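Local coordinates for uncharacterized protein (Shewanella amazonensis, PDB 2QVP) that probably acts as a zinc-dependent hydrolase of the M14 metallocarboxypeptidase family, although its substrate is not known, at residues T9-S14 and C19-I24. Sequence-based numbering, arbitrary orientation.
Sequences TFVWRS and CQSTDI
Ser21 points toward the extended backbone just ahead of strand 13-14 and takes the backbone N-H of Trp12 on its hydroxyl, with OG 2.9 Å from Trp12 N and the bond almost straight at 178°. Its chi1 of 58° sets OG between its own backbone N and carbonyl carbon, where it also lies near the plane of the indole, at the CE3 edge. Ser21 N donates to Trp12 O at 2.7 Å, and a water bridges OG to Phe10 O. With only a methyl here, as in alanine, the N-H of Trp12 would probably be left without its acceptor and the water would lose its link to this side of the hairpin.

Arg13 and Gln20 form a non-hydrogen-bonded pair with their side chains on one face of the two-stranded sheet; those of Ser14 and Cys19 lie on the other. The Arg13 and Gln20 side chains cross at about a right angle, yet the guanidinium and amide planes are only 26° apart. Gln20, bent at its second torsion, brings OE1 to 3.6 Å from Arg13 CB and NE2 to 3.5 Å from Val11 CG1, while a water links OE1 to Arg13 NH1. The other methyl of Val11, CG2, meets Thr22 CG2 at 3.8 Å.

Ser14 and Cys19 exchange two backbone bonds, Ser14 N to Cys19 O at 2.9 Å and Cys19 N to Ser14 O at 3.1 Å; Ser14 OG instead binds Asp253 and Phe17 N. Leu252 touches Trp12, Ser14 and Ser21, and Arg255 makes a cation-pi contact with the indole. The whole is a short antiparallel beta hairpin, continued by a type I turn ending at Asp23, which takes the N-cap position of helix 24-38 with its side chain bonded to Arg26 N.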
loop_
_atom_site.group_PDB
_atom_site.type_symbol
_atom_site.label_atom_id
_atom_site.label_comp_id
_atom_site.label_asym_id
_atom_site.label_seq_id
_atom_site.Cartn_x
_atom_site.Cartn_y
_atom_site.Cartn_z
ATOM N N THR A 9 16.425 -12.353 4.610
ATOM C CA THR A 9 15.194 -12.740 5.348
ATOM C C THR A 9 14.983 -11.892 6.589
ATOM O O THR A 9 15.900 -11.774 7.413
ATOM C CB THR A 9 15.155 -14.257 5.703
ATOM O OG1 THR A 9 14.733 -14.964 4.539
ATOM C CG2 THR A 9 14.159 -14.573 6.835
ATOM N N PHE A 10 13.768 -11.334 6.720
ATOM C CA PHE A 10 13.360 -10.489 7.843
ATOM C C PHE A 10 12.049 -10.983 8.459
ATOM O O PHE A 10 11.026 -11.054 7.766
ATOM C CB PHE A 10 13.158 -9.051 7.386
ATOM C CG PHE A 10 14.405 -8.370 6.849
ATOM C CD1 PHE A 10 14.753 -8.484 5.524
ATOM C CD2 PHE A 10 15.195 -7.580 7.666
ATOM C CE1 PHE A 10 15.895 -7.849 5.007
ATOM C CE2 PHE A 10 16.341 -6.931 7.154
ATOM C CZ PHE A 10 16.683 -7.076 5.828
ATOM N N VAL A 11 12.068 -11.287 9.759
ATOM C CA VAL A 11 10.910 -11.802 10.486
ATOM C C VAL A 11 10.802 -11.156 11.852
ATOM O O VAL A 11 11.800 -11.008 12.546
ATOM C CB VAL A 11 10.997 -13.332 10.721
ATOM C CG1 VAL A 11 9.654 -13.861 11.289
ATOM C CG2 VAL A 11 11.401 -14.066 9.438
ATOM N N TRP A 12 9.601 -10.730 12.214
ATOM C CA TRP A 12 9.319 -10.207 13.521
ATOM C C TRP A 12 8.086 -10.910 14.123
ATOM O O TRP A 12 7.285 -11.519 13.426
ATOM C CB TRP A 12 9.075 -8.710 13.458
ATOM C CG TRP A 12 10.174 -7.894 12.856
ATOM C CD1 TRP A 12 11.177 -7.252 13.529
ATOM C CD2 TRP A 12 10.363 -7.584 11.468
ATOM N NE1 TRP A 12 11.976 -6.581 12.658
ATOM C CE2 TRP A 12 11.513 -6.769 11.381
ATOM C CE3 TRP A 12 9.662 -7.895 10.290
ATOM C CZ2 TRP A 12 11.977 -6.257 10.165
ATOM C CZ3 TRP A 12 10.138 -7.409 9.075
ATOM C CH2 TRP A 12 11.284 -6.598 9.026
ATOM N N ARG A 13 7.967 -10.800 15.439
ATOM C CA ARG A 13 6.849 -11.334 16.205
ATOM C C ARG A 13 5.903 -10.170 16.396
ATOM O O ARG A 13 6.358 -9.066 16.709
ATOM C CB ARG A 13 7.379 -11.880 17.553
ATOM C CG ARG A 13 6.388 -12.060 18.724
ATOM C CD ARG A 13 5.340 -13.156 18.517
ATOM N NE ARG A 13 4.377 -13.201 19.631
ATOM C CZ ARG A 13 3.409 -14.123 19.801
ATOM N NH1 ARG A 13 3.252 -15.141 18.951
ATOM N NH2 ARG A 13 2.583 -14.036 20.851
ATOM N N SER A 14 4.610 -10.399 16.183
ATOM C CA SER A 14 3.583 -9.415 16.462
ATOM C C SER A 14 2.801 -9.902 17.651
ATOM O O SER A 14 2.403 -11.066 17.665
ATOM C CB SER A 14 2.579 -9.281 15.318
ATOM O OG SER A 14 1.472 -8.450 15.697
ATOM N N CYS A 19 1.662 -13.781 16.403
ATOM C CA CYS A 19 2.224 -14.656 15.385
ATOM C C CYS A 19 3.452 -14.031 14.777
ATOM O O CYS A 19 3.790 -12.900 15.072
ATOM C CB CYS A 19 1.172 -14.931 14.282
ATOM S SG CYS A 19 0.712 -13.489 13.279
ATOM N N GLN A 20 4.137 -14.799 13.940
ATOM C CA GLN A 20 5.303 -14.323 13.211
ATOM C C GLN A 20 4.789 -13.525 12.034
ATOM O O GLN A 20 3.702 -13.791 11.531
ATOM C CB GLN A 20 6.195 -15.487 12.754
ATOM C CG GLN A 20 6.739 -16.308 13.906
ATOM C CD GLN A 20 7.641 -15.500 14.819
ATOM O OE1 GLN A 20 7.205 -15.018 15.862
ATOM N NE2 GLN A 20 8.877 -15.285 14.395
ATOM N N SER A 21 5.574 -12.536 11.610
ATOM C CA SER A 21 5.190 -11.634 10.532
ATOM C C SER A 21 5.104 -12.311 9.177
ATOM O O SER A 21 4.539 -11.759 8.258
ATOM C CB SER A 21 6.155 -10.463 10.464
ATOM O OG SER A 21 7.484 -10.911 10.274
ATOM N N THR A 22 5.742 -13.463 9.035
ATOM C CA THR A 22 5.684 -14.229 7.831
ATOM C C THR A 22 4.538 -15.260 7.858
ATOM O O THR A 22 4.423 -16.053 6.916
ATOM C CB THR A 22 7.012 -14.981 7.650
ATOM O OG1 THR A 22 7.253 -15.800 8.797
ATOM C CG2 THR A 22 8.190 -14.006 7.439
ATOM N N ASP A 23 3.712 -15.280 8.920
ATOM C CA ASP A 23 2.623 -16.264 9.055
ATOM C C ASP A 23 1.477 -15.926 8.076
ATOM O O ASP A 23 0.439 -15.355 8.447
ATOM C CB ASP A 23 2.139 -16.354 10.514
ATOM C CG ASP A 23 1.346 -17.628 10.801
ATOM O OD1 ASP A 23 0.905 -18.329 9.848
ATOM O OD2 ASP A 23 1.193 -17.932 11.996
ATOM N N ILE A 24 1.689 -16.344 6.824
ATOM C CA ILE A 24 0.770 -16.060 5.720
ATOM C C ILE A 24 -0.570 -16.803 5.863
ATOM O O ILE A 24 -1.603 -16.271 5.438
ATOM C CB ILE A 24 1.438 -16.304 4.335
ATOM C CG1 ILE A 24 0.651 -15.579 3.240
ATOM C CG2 ILE A 24 1.611 -17.813 4.074
ATOM C CD1 ILE A 24 1.284 -15.608 1.851
HETATM O O HOH W 1 8.528 -10.415 7.831
HETATM O O HOH W 2 4.979 -16.799 16.992
#